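Local coordinates for protein heavy metal cation tricomponent efflux pump ZneA(CzcA-like) (Cupriavidus metallidurans, PDB 4K0J) that acts as a Zn(II)/proton antiporter of the RND superfamily, the inner-membrane pump of a three-component heavy-metal efflux system, at residues C[61-66]-C[86-91]; C[573-577]-C[641-646]; C[149-153]-C[277-281]; C[231-235]-C[744-748]. The contacts are given in a common frame with arbitrary orientation. Residue numbers count along the deposited sequence, not the author numbering.

Contact 1: C[61-66]-C[86-91]; sequences VEQQIT and STFGLS
The first turn of helix 62-73 rests on the tip of the hairpin made by strands 79-87 and 90-97. A wider, pi-type turn spans 62-66. The hairpin closes in a type II turn from T87 to L90, with T87 N to L90 O and L90 N to T87 O both 2.9 Å. CA atoms pair E62 with S86 (5.5 Å) and T66 with S91 (6.0 Å). The polar part centres on T66 (chi1 m). T66 OG1 makes hydrogen bonds to S86 OG and S91 OG, each 2.8 Å. S86 and S91 face each other as a non-hydrogen-bonded pair, and both point toward the helix. Helix 62-73 is the first helix of a ferredoxin-like beta-alpha-beta-beta-alpha-beta subdomain, the repeating unit of RND porter domains. Van der Waals contacts come mainly from V61 (chi1 p). V61 CG1 lies 3.4 Å from T87 O, and V61 CG2 3.5 Å from L90 O. I65 CG2 reaches S91 CB at 4.2 Å. T87 points away, and its OG1 bonds T797 O of strand 788-802.

Contact 2: C[573-577]-C[641-646]; sequences MADNL and LPGTQV
One turn of helix 567-581 packs on the loop that leads from helix 627-638 into edge strand 645-649. Residues 573-577 are regular helix, with L577 N to M573 O at 2.9 Å. L641 to T644 form a type II beta turn, with G643 at phi 85°, and Q645 starts the strand. The nearest CA pairs are M573 with T644 (7.6 Å) and L577 with L641 (7.0 Å). Two helix side chains, one turn apart, do most of the work. M573 takes chi1 m, chi2 t, chi3 p, which swings its methyl over the turn. M573 CE sits 3.1 Å from P642 O and 3.9 Å from G643 CA. A CB on G643 would clash with this methyl. L577 is t, p. L577 CD1 meets L641 CD1 at 3.6 Å, T644 CG2 at 3.8 Å and V646 CG2 at 4.4 Å. T644, with chi1 m, sets its CG2 against L577. L641 is m, t and also sends CD2 to 3.9 Å from N576 O. L577 and V646 both continue onto F638. The helix and strand belong to a ferredoxin-like subdomain with strand order 645-649, 554-560, 608-615, 587-595. The two segments share neither a hydrogen bond nor a salt bridge. Their contact is mainly apolar, with methyls also set against backbone carbonyls, so it rests on shape fit more than on directed bonds.

Contact 3: C[149-153]-C[277-281]; sequences LRELS and PDTIQ
L149, I280 and D278 supply most of the buried surface where the start of helix 149-164 meets the start of strand 280-287. L149 points toward 277-281 in the t, p rotamer and spreads its two methyls over the loop residues D278 and T279 and the first strand residue I280. L149 CD2 lies 3.4 Å from D278 CG. L149 CD1 lies 3.6 Å from T279 CA and 4.1 Å from I280 CG2. I280 answers with chi1 and chi2 both t. I280 CG2 also touches L152 CB at 4.1 Å, and I280 CD1 reaches S153 CA at 3.8 Å. L149, L152 and S153 thus form one face of the helix, with I280 set against it. D278 lies at the edge, its carboxylate held by a salt bridge to R267. The helix is regular here, with S153 N to L149 O at 2.9 Å and S153 OG to the same L149 O at 2.5 Å. S153 OG also bonds L179 N. P277 to T279 are loop, extended at D278 and T279, and the strand begins at I280. The CA pairs are L149 with T279 (6.5 Å) and S153 with I280 (7.0 Å). This helix-on-sheet packing belongs to a ferredoxin-like subdomain whose central strands are 135-143 and 280-287. Strand 170-177 lies beside 280-287, I280 touches its N175, and the T279 backbone bonds L271 of strand 269-272.

Contact 4: C[231-235]-C[744-748]; sequences GLIRN and QVFVE
L232 (t, p) overlaps the ring of F746 obliquely, with L232 CD2 to F746 CD2 at 4.1 Å. Next to it, I233 CG2 packs on V745 CB at 3.9 Å. The I233 and V745 CA atoms are the closest pair, 5.9 Å apart. L232 and I233 are extended (phi/psi -68/128 and -69/140). R234 turns at -116/-36, and N235 is the N-cap of helix 236-239, with its OD1 bonded to D238 N. Residues 744-747 are the end of strand 741-747. This strand pairs with 750-758, and that hairpin joins strands 182-187 and 259-263 in a mixed sheet. A sheet built from both halves of the chain fits the docking region of RND pumps. Carbonyls of the loop meet valine methyls: I233 O is 3.3 Å from V745 CG2, and R234 O is 3.8 Å from V747 CG2. R234 starts away from the strand, but its m, m, t chain brings NH1 back to F746 O in a weak hydrogen bond (3.5 Å, 144°). Q63 of a neighbouring subunit closes over this edge. It hydrogen-bonds E748 O, bonds R234 NH1 weakly, and packs on L232 and F746.

Overall arrangement
Contact 1 closes first, a short loop of 19 residues within the first ferredoxin-like unit. The chain then reaches 149-153 and opens contact 3. Residues 231-235 open contact 4 before 277-281 closes contact 3, so contacts 3 and 4 cross. Contact 2 forms later and nests inside the loop of contact 4, which ends at 744-748. Contacts 1, 2 and 3 each join a helix end or turn to its own sheet in a different porter unit. Contact 4 ties the two halves of the chain together. Contacts 2 and 3 touch, with D575 OD1 3.3 Å from P277 CB. Across subunits, Q63 of contact 1 meets E748 of contact 4.

Contact 1: C[61-66]-C[86-91]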
loop_
_atom_site.group_PDB
_atom_site.type_symbol
_atom_site.label_atom_id
_atom_site.label_comp_id
_atom_site.label_asym_id
_atom_site.label_seq_id
_atom_site.Cartn_x
_atom_site.Cartn_y
_atom_site.Cartn_z
ATOM N N VAL C 61 -33.975 2.172 -9.527
ATOM C CA VAL C 61 -32.582 2.585 -9.416
ATOM C C VAL C 61 -32.163 2.656 -7.942
ATOM O O VAL C 61 -30.982 2.816 -7.624
ATOM C CB VAL C 61 -32.379 3.971 -10.066
ATOM C CG1 VAL C 61 -32.829 5.082 -9.111
ATOM C CG2 VAL C 61 -30.932 4.175 -10.494
ATOM N N GLU C 62 -33.137 2.528 -7.046
ATOM C CA GLU C 62 -32.893 2.686 -5.617
ATOM C C GLU C 62 -33.355 1.461 -4.864
ATOM O O GLU C 62 -32.788 1.099 -3.830
ATOM C CB GLU C 62 -33.637 3.913 -5.082
ATOM C CG GLU C 62 -33.430 4.186 -3.594
ATOM C CD GLU C 62 -34.633 3.806 -2.747
ATOM O OE1 GLU C 62 -34.555 3.941 -1.504
ATOM O OE2 GLU C 62 -35.659 3.379 -3.326
ATOM N N GLN C 63 -34.398 0.831 -5.394
ATOM C CA GLN C 63 -35.033 -0.303 -4.742
ATOM C C GLN C 63 -34.047 -1.448 -4.550
ATOM O O GLN C 63 -34.008 -2.084 -3.498
ATOM C CB GLN C 63 -36.231 -0.784 -5.568
ATOM C CG GLN C 63 -37.195 -1.673 -4.797
ATOM C CD GLN C 63 -37.863 -2.725 -5.666
ATOM O OE1 GLN C 63 -37.520 -2.891 -6.835
ATOM N NE2 GLN C 63 -38.821 -3.447 -5.090
ATOM N N GLN C 64 -33.242 -1.692 -5.575
ATOM C CA GLN C 64 -32.390 -2.863 -5.609
ATOM C C GLN C 64 -30.924 -2.516 -5.849
ATOM O O GLN C 64 -30.067 -3.396 -5.891
ATOM C CB GLN C 64 -32.873 -3.810 -6.706
ATOM C CG GLN C 64 -34.348 -3.658 -7.058
ATOM C CD GLN C 64 -34.568 -3.041 -8.424
ATOM O OE1 GLN C 64 -33.661 -2.440 -9.004
ATOM N NE2 GLN C 64 -35.779 -3.193 -8.948
ATOM N N ILE C 65 -30.629 -1.235 -6.014
ATOM C CA ILE C 65 -29.272 -0.841 -6.361
ATOM C C ILE C 65 -28.574 -0.152 -5.197
ATOM O O ILE C 65 -27.598 -0.669 -4.658
ATOM C CB ILE C 65 -29.249 0.067 -7.605
ATOM C CG1 ILE C 65 -30.118 -0.526 -8.711
ATOM C CG2 ILE C 65 -27.834 0.240 -8.109
ATOM C CD1 ILE C 65 -29.629 -1.865 -9.189
ATOM N N THR C 66 -29.085 1.010 -4.804
ATOM C CA THR C 66 -28.469 1.796 -3.741
ATOM C C THR C 66 -28.512 1.081 -2.390
ATOM O O THR C 66 -27.587 1.199 -1.593
ATOM C CB THR C 66 -29.132 3.181 -3.611
ATOM O OG1 THR C 66 -29.155 3.820 -4.891
ATOM C CG2 THR C 66 -28.368 4.056 -2.642
ATOM N N SER C 86 -30.369 8.604 -5.151
ATOM C CA SER C 86 -30.900 7.754 -6.208
ATOM C C SER C 86 -31.939 8.488 -7.047
ATOM O O SER C 86 -32.796 9.199 -6.506
ATOM C CB SER C 86 -31.517 6.510 -5.591
ATOM O OG SER C 86 -30.776 6.106 -4.451
ATOM N N THR C 87 -31.864 8.303 -8.365
ATOM C CA THR C 87 -32.660 9.103 -9.286
ATOM C C THR C 87 -32.592 8.633 -10.739
ATOM O O THR C 87 -31.850 7.708 -11.081
ATOM C CB THR C 87 -32.232 10.591 -9.248
ATOM O OG1 THR C 87 -32.949 11.324 -10.250
ATOM C CG2 THR C 87 -30.740 10.717 -9.506
ATOM N N PHE C 88 -33.388 9.293 -11.578
ATOM C CA PHE C 88 -33.373 9.096 -13.022
ATOM C C PHE C 88 -31.940 9.210 -13.511
ATOM O O PHE C 88 -31.258 10.209 -13.263
ATOM C CB PHE C 88 -34.271 10.142 -13.702
ATOM C CG PHE C 88 -34.260 10.094 -15.214
ATOM C CD1 PHE C 88 -35.072 9.205 -15.902
ATOM C CD2 PHE C 88 -33.468 10.971 -15.946
ATOM C CE1 PHE C 88 -35.075 9.171 -17.293
ATOM C CE2 PHE C 88 -33.467 10.941 -17.337
ATOM C CZ PHE C 88 -34.272 10.039 -18.009
ATOM N N GLY C 89 -31.479 8.159 -14.175
ATOM C CA GLY C 89 -30.118 8.121 -14.660
ATOM C C GLY C 89 -29.192 7.272 -13.810
ATOM O O GLY C 89 -28.397 6.505 -14.355
ATOM N N LEU C 90 -29.291 7.383 -12.484
ATOM C CA LEU C 90 -28.249 6.797 -11.645
ATOM C C LEU C 90 -28.502 6.652 -10.144
ATOM O O LEU C 90 -29.457 7.179 -9.579
ATOM C CB LEU C 90 -26.948 7.587 -11.815
ATOM C CG LEU C 90 -26.837 8.846 -10.959
ATOM C CD1 LEU C 90 -25.420 9.353 -10.969
ATOM C CD2 LEU C 90 -27.774 9.928 -11.445
ATOM N N SER C 91 -27.588 5.916 -9.521
ATOM C CA SER C 91 -27.443 5.845 -8.078
ATOM C C SER C 91 -26.007 6.204 -7.739
ATOM O O SER C 91 -25.087 5.459 -8.076
ATOM C CB SER C 91 -27.702 4.429 -7.591
ATOM O OG SER C 91 -26.888 4.147 -6.466
#

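Contact 2: C[573-577]-C[641-646]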
loop_
_atom_site.group_PDB
_atom_site.type_symbol
_atom_site.label_atom_id
_atom_site.label_comp_id
_atom_site.label_asym_id
_atom_site.label_seq_id
_atom_site.Cartn_x
_atom_site.Cartn_y
_atom_site.Cartn_z
ATOM N N MET C 573 -34.907 30.340 -18.437
ATOM C CA MET C 573 -34.843 30.882 -17.093
ATOM C C MET C 573 -33.408 31.221 -16.727
ATOM O O MET C 573 -33.135 32.259 -16.125
ATOM C CB MET C 573 -35.455 29.901 -16.095
ATOM C CG MET C 573 -36.952 29.717 -16.295
ATOM S SD MET C 573 -37.783 28.713 -15.042
ATOM C CE MET C 573 -38.053 29.913 -13.744
ATOM N N ALA C 574 -32.491 30.344 -17.120
ATOM C CA ALA C 574 -31.073 30.556 -16.868
ATOM C C ALA C 574 -30.562 31.750 -17.667
ATOM O O ALA C 574 -29.821 32.578 -17.137
ATOM C CB ALA C 574 -30.288 29.312 -17.202
ATOM N N ASP C 575 -30.964 31.829 -18.935
ATOM C CA ASP C 575 -30.678 32.984 -19.784
ATOM C C ASP C 575 -31.030 34.285 -19.074
ATOM O O ASP C 575 -30.224 35.218 -19.007
ATOM C CB ASP C 575 -31.476 32.901 -21.086
ATOM C CG ASP C 575 -30.904 31.893 -22.061
ATOM O OD1 ASP C 575 -29.672 31.673 -22.030
ATOM O OD2 ASP C 575 -31.686 31.327 -22.861
ATOM N N ASN C 576 -32.244 34.336 -18.540
ATOM C CA ASN C 576 -32.691 35.516 -17.821
ATOM C C ASN C 576 -31.870 35.781 -16.564
ATOM O O ASN C 576 -31.508 36.929 -16.281
ATOM C CB ASN C 576 -34.172 35.399 -17.475
ATOM C CG ASN C 576 -35.054 35.426 -18.698
ATOM O OD1 ASN C 576 -34.592 35.210 -19.818
ATOM N ND2 ASN C 576 -36.337 35.694 -18.491
ATOM N N LEU C 577 -31.582 34.714 -15.818
ATOM C CA LEU C 577 -30.835 34.826 -14.568
ATOM C C LEU C 577 -29.503 35.487 -14.833
ATOM O O LEU C 577 -29.091 36.427 -14.144
ATOM C CB LEU C 577 -30.579 33.444 -13.978
ATOM C CG LEU C 577 -29.620 33.423 -12.786
ATOM C CD1 LEU C 577 -30.224 34.147 -11.609
ATOM C CD2 LEU C 577 -29.255 32.009 -12.399
ATOM N N LEU C 641 -36.566 37.702 -10.086
ATOM C CA LEU C 641 -36.630 36.781 -11.210
ATOM C C LEU C 641 -37.592 35.656 -10.836
ATOM O O LEU C 641 -37.391 34.976 -9.832
ATOM C CB LEU C 641 -35.244 36.207 -11.506
ATOM C CG LEU C 641 -34.197 37.129 -12.136
ATOM C CD1 LEU C 641 -32.811 36.600 -11.863
ATOM C CD2 LEU C 641 -34.404 37.268 -13.637
ATOM N N PRO C 642 -38.641 35.455 -11.639
ATOM C CA PRO C 642 -39.705 34.504 -11.295
ATOM C C PRO C 642 -39.248 33.046 -11.325
ATOM O O PRO C 642 -38.702 32.595 -12.326
ATOM C CB PRO C 642 -40.757 34.753 -12.379
ATOM C CG PRO C 642 -39.986 35.282 -13.536
ATOM C CD PRO C 642 -38.862 36.091 -12.949
ATOM N N GLY C 643 -39.471 32.330 -10.227
ATOM C CA GLY C 643 -39.175 30.910 -10.148
ATOM C C GLY C 643 -37.738 30.604 -9.780
ATOM O O GLY C 643 -37.384 29.451 -9.532
ATOM N N THR C 644 -36.914 31.644 -9.729
ATOM C CA THR C 644 -35.476 31.485 -9.559
ATOM C C THR C 644 -35.035 31.579 -8.103
ATOM O O THR C 644 -34.735 32.665 -7.615
ATOM C CB THR C 644 -34.725 32.566 -10.346
ATOM O OG1 THR C 644 -35.232 32.625 -11.683
ATOM C CG2 THR C 644 -33.242 32.270 -10.384
ATOM N N GLN C 645 -34.993 30.446 -7.413
ATOM C CA GLN C 645 -34.423 30.398 -6.066
ATOM C C GLN C 645 -32.892 30.250 -6.096
ATOM O O GLN C 645 -32.364 29.349 -6.747
ATOM C CB GLN C 645 -35.050 29.260 -5.268
ATOM C CG GLN C 645 -36.547 29.348 -5.168
ATOM C CD GLN C 645 -37.069 28.733 -3.886
ATOM O OE1 GLN C 645 -36.917 29.306 -2.805
ATOM N NE2 GLN C 645 -37.682 27.556 -3.996
ATOM N N VAL C 646 -32.185 31.121 -5.379
ATOM C CA VAL C 646 -30.732 31.215 -5.517
ATOM C C VAL C 646 -29.940 31.008 -4.227
ATOM O O VAL C 646 -30.046 31.801 -3.291
ATOM C CB VAL C 646 -30.333 32.574 -6.093
ATOM C CG1 VAL C 646 -28.830 32.683 -6.174
ATOM C CG2 VAL C 646 -30.968 32.772 -7.457
#

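Contact 3: C[149-153]-C[277-281]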
loop_
_atom_site.group_PDB
_atom_site.type_symbol
_atom_site.label_atom_id
_atom_site.label_comp_id
_atom_site.label_asym_id
_atom_site.label_seq_id
_atom_site.Cartn_x
_atom_site.Cartn_y
_atom_site.Cartn_z
ATOM N N LEU C 149 -21.779 24.608 -32.626
ATOM C CA LEU C 149 -21.672 23.864 -31.374
ATOM C C LEU C 149 -21.330 22.377 -31.529
ATOM O O LEU C 149 -20.716 21.786 -30.641
ATOM C CB LEU C 149 -22.951 24.031 -30.552
ATOM C CG LEU C 149 -22.830 23.658 -29.075
ATOM C CD1 LEU C 149 -21.780 24.523 -28.406
ATOM C CD2 LEU C 149 -24.162 23.778 -28.369
ATOM N N ARG C 150 -21.719 21.770 -32.645
ATOM C CA ARG C 150 -21.367 20.376 -32.888
ATOM C C ARG C 150 -19.869 20.269 -33.179
ATOM O O ARG C 150 -19.179 19.405 -32.628
ATOM C CB ARG C 150 -22.210 19.776 -34.024
ATOM C CG ARG C 150 -21.922 18.296 -34.321
ATOM C CD ARG C 150 -20.944 18.112 -35.497
ATOM N NE ARG C 150 -20.601 16.711 -35.744
ATOM C CZ ARG C 150 -19.893 16.285 -36.790
ATOM N NH1 ARG C 150 -19.459 17.157 -37.692
ATOM N NH2 ARG C 150 -19.623 14.992 -36.943
ATOM N N GLU C 151 -19.369 21.159 -34.034
ATOM C CA GLU C 151 -17.942 21.200 -34.352
ATOM C C GLU C 151 -17.105 21.471 -33.111
ATOM O O GLU C 151 -16.076 20.831 -32.890
ATOM C CB GLU C 151 -17.647 22.241 -35.431
ATOM C CG GLU C 151 -18.186 21.868 -36.799
ATOM C CD GLU C 151 -17.519 22.636 -37.926
ATOM O OE1 GLU C 151 -16.918 21.992 -38.814
ATOM O OE2 GLU C 151 -17.598 23.882 -37.932
ATOM N N LEU C 152 -17.562 22.410 -32.291
ATOM C CA LEU C 152 -16.906 22.695 -31.023
ATOM C C LEU C 152 -16.983 21.505 -30.077
ATOM O O LEU C 152 -16.092 21.296 -29.255
ATOM C CB LEU C 152 -17.518 23.927 -30.367
ATOM C CG LEU C 152 -17.343 25.200 -31.188
ATOM C CD1 LEU C 152 -17.711 26.421 -30.362
ATOM C CD2 LEU C 152 -15.916 25.293 -31.711
ATOM N N SER C 153 -18.047 20.719 -30.201
ATOM C CA SER C 153 -18.201 19.541 -29.362
ATOM C C SER C 153 -17.182 18.484 -29.736
ATOM O O SER C 153 -16.545 17.904 -28.858
ATOM C CB SER C 153 -19.613 18.970 -29.461
ATOM O OG SER C 153 -20.566 19.901 -28.986
ATOM N N PRO C 277 -26.342 31.308 -24.901
ATOM C CA PRO C 277 -27.195 30.336 -24.215
ATOM C C PRO C 277 -26.681 28.910 -24.363
ATOM O O PRO C 277 -26.926 28.085 -23.486
ATOM C CB PRO C 277 -28.541 30.475 -24.944
ATOM C CG PRO C 277 -28.396 31.658 -25.867
ATOM C CD PRO C 277 -26.940 31.746 -26.167
ATOM N N ASP C 278 -25.975 28.622 -25.454
ATOM C CA ASP C 278 -25.581 27.248 -25.751
ATOM C C ASP C 278 -24.124 27.096 -26.181
ATOM O O ASP C 278 -23.827 27.083 -27.373
ATOM C CB ASP C 278 -26.478 26.681 -26.852
ATOM C CG ASP C 278 -26.752 25.208 -26.677
ATOM O OD1 ASP C 278 -26.218 24.617 -25.716
ATOM O OD2 ASP C 278 -27.495 24.643 -27.504
ATOM N N THR C 279 -23.217 26.965 -25.219
ATOM C CA THR C 279 -21.828 26.656 -25.546
ATOM C C THR C 279 -21.328 25.378 -24.846
ATOM O O THR C 279 -22.124 24.514 -24.481
ATOM C CB THR C 279 -20.890 27.864 -25.307
ATOM O OG1 THR C 279 -19.547 27.505 -25.656
ATOM C CG2 THR C 279 -20.946 28.326 -23.858
ATOM N N ILE C 280 -20.017 25.251 -24.675
ATOM C CA ILE C 280 -19.445 24.024 -24.121
ATOM C C ILE C 280 -18.202 24.280 -23.274
ATOM O O ILE C 280 -17.329 25.048 -23.659
ATOM C CB ILE C 280 -19.124 23.024 -25.241
ATOM C CG1 ILE C 280 -18.405 21.793 -24.689
ATOM C CG2 ILE C 280 -18.304 23.696 -26.337
ATOM C CD1 ILE C 280 -18.298 20.667 -25.691
ATOM N N GLN C 281 -18.125 23.636 -22.117
ATOM C CA GLN C 281 -17.062 23.927 -21.165
ATOM C C GLN C 281 -16.371 22.686 -20.616
ATOM O O GLN C 281 -16.900 21.571 -20.683
ATOM C CB GLN C 281 -17.621 24.693 -19.977
ATOM C CG GLN C 281 -18.277 23.782 -18.968
ATOM C CD GLN C 281 -18.304 24.377 -17.590
ATOM O OE1 GLN C 281 -18.139 25.583 -17.419
ATOM N NE2 GLN C 281 -18.507 23.530 -16.590
#

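Contact 4: C[231-235]-C[744-748]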
loop_
_atom_site.group_PDB
_atom_site.type_symbol
_atom_site.label_atom_id
_atom_site.label_comp_id
_atom_site.label_asym_id
_atom_site.label_seq_id
_atom_site.Cartn_x
_atom_site.Cartn_y
_atom_site.Cartn_z
ATOM N N GLY C 231 -15.981 -5.585 -42.286
ATOM C CA GLY C 231 -17.424 -5.455 -42.219
ATOM C C GLY C 231 -17.854 -4.379 -41.249
ATOM O O GLY C 231 -19.037 -4.234 -40.950
ATOM N N LEU C 232 -16.880 -3.625 -40.755
ATOM C CA LEU C 232 -17.146 -2.520 -39.846
ATOM C C LEU C 232 -17.876 -1.395 -40.586
ATOM O O LEU C 232 -17.430 -0.952 -41.645
ATOM C CB LEU C 232 -15.828 -2.008 -39.257
ATOM C CG LEU C 232 -15.896 -1.107 -38.024
ATOM C CD1 LEU C 232 -16.428 -1.873 -36.822
ATOM C CD2 LEU C 232 -14.530 -0.517 -37.725
ATOM N N ILE C 233 -19.000 -0.943 -40.032
ATOM C CA ILE C 233 -19.770 0.146 -40.633
ATOM C C ILE C 233 -19.002 1.466 -40.534
ATOM O O ILE C 233 -18.360 1.739 -39.519
ATOM C CB ILE C 233 -21.171 0.274 -39.986
ATOM C CG1 ILE C 233 -21.986 1.367 -40.671
ATOM C CG2 ILE C 233 -21.067 0.536 -38.490
ATOM C CD1 ILE C 233 -23.277 1.677 -39.972
ATOM N N ARG C 234 -19.057 2.276 -41.590
ATOM C CA ARG C 234 -18.199 3.463 -41.688
ATOM C C ARG C 234 -18.974 4.766 -41.711
ATOM O O ARG C 234 -18.528 5.774 -41.178
ATOM C CB ARG C 234 -17.305 3.395 -42.931
ATOM C CG ARG C 234 -16.210 2.343 -42.879
ATOM C CD ARG C 234 -15.208 2.625 -41.775
ATOM N NE ARG C 234 -14.183 1.586 -41.700
ATOM C CZ ARG C 234 -13.375 1.400 -40.659
ATOM N NH1 ARG C 234 -13.474 2.181 -39.590
ATOM N NH2 ARG C 234 -12.470 0.427 -40.688
ATOM N N ASN C 235 -20.126 4.752 -42.356
ATOM C CA ASN C 235 -20.954 5.941 -42.411
ATOM C C ASN C 235 -22.404 5.559 -42.639
ATOM O O ASN C 235 -22.693 4.419 -43.004
ATOM C CB ASN C 235 -20.462 6.902 -43.495
ATOM C CG ASN C 235 -20.330 6.237 -44.852
ATOM O OD1 ASN C 235 -20.831 5.135 -45.073
ATOM N ND2 ASN C 235 -19.649 6.908 -45.771
ATOM N N GLN C 744 -21.824 0.636 -32.383
ATOM C CA GLN C 744 -20.777 1.651 -32.260
ATOM C C GLN C 744 -19.878 1.763 -33.494
ATOM O O GLN C 744 -18.974 0.955 -33.693
ATOM C CB GLN C 744 -19.927 1.378 -31.020
ATOM C CG GLN C 744 -18.765 2.332 -30.847
ATOM C CD GLN C 744 -17.912 1.986 -29.645
ATOM O OE1 GLN C 744 -17.927 0.851 -29.167
ATOM N NE2 GLN C 744 -17.168 2.966 -29.142
ATOM N N VAL C 745 -20.131 2.781 -34.307
ATOM C CA VAL C 745 -19.379 3.020 -35.531
ATOM C C VAL C 745 -18.092 3.790 -35.236
ATOM O O VAL C 745 -18.099 4.737 -34.451
ATOM C CB VAL C 745 -20.245 3.804 -36.543
ATOM C CG1 VAL C 745 -20.913 4.968 -35.857
ATOM C CG2 VAL C 745 -19.414 4.300 -37.710
ATOM N N PHE C 746 -16.989 3.379 -35.861
ATOM C CA PHE C 746 -15.696 4.030 -35.664
ATOM C C PHE C 746 -15.299 4.904 -36.850
ATOM O O PHE C 746 -15.465 4.512 -38.002
ATOM C CB PHE C 746 -14.603 2.986 -35.437
ATOM C CG PHE C 746 -14.764 2.195 -34.174
ATOM C CD1 PHE C 746 -14.083 2.559 -33.024
ATOM C CD2 PHE C 746 -15.578 1.078 -34.137
ATOM C CE1 PHE C 746 -14.219 1.828 -31.859
ATOM C CE2 PHE C 746 -15.722 0.347 -32.975
ATOM C CZ PHE C 746 -15.040 0.723 -31.836
ATOM N N VAL C 747 -14.770 6.088 -36.561
ATOM C CA VAL C 747 -14.218 6.967 -37.591
ATOM C C VAL C 747 -12.900 7.555 -37.101
ATOM O O VAL C 747 -12.891 8.389 -36.193
ATOM C CB VAL C 747 -15.183 8.117 -37.957
ATOM C CG1 VAL C 747 -14.503 9.099 -38.897
ATOM C CG2 VAL C 747 -16.441 7.573 -38.595
ATOM N N GLU C 748 -11.799 7.111 -37.704
ATOM C CA GLU C 748 -10.448 7.427 -37.232
ATOM C C GLU C 748 -10.224 6.987 -35.784
ATOM O O GLU C 748 -10.419 5.825 -35.437
ATOM C CB GLU C 748 -10.137 8.919 -37.391
ATOM C CG GLU C 748 -10.285 9.439 -38.812
ATOM C CD GLU C 748 -9.222 8.903 -39.766
ATOM O OE1 GLU C 748 -9.263 9.283 -40.958
ATOM O OE2 GLU C 748 -8.348 8.114 -39.337
#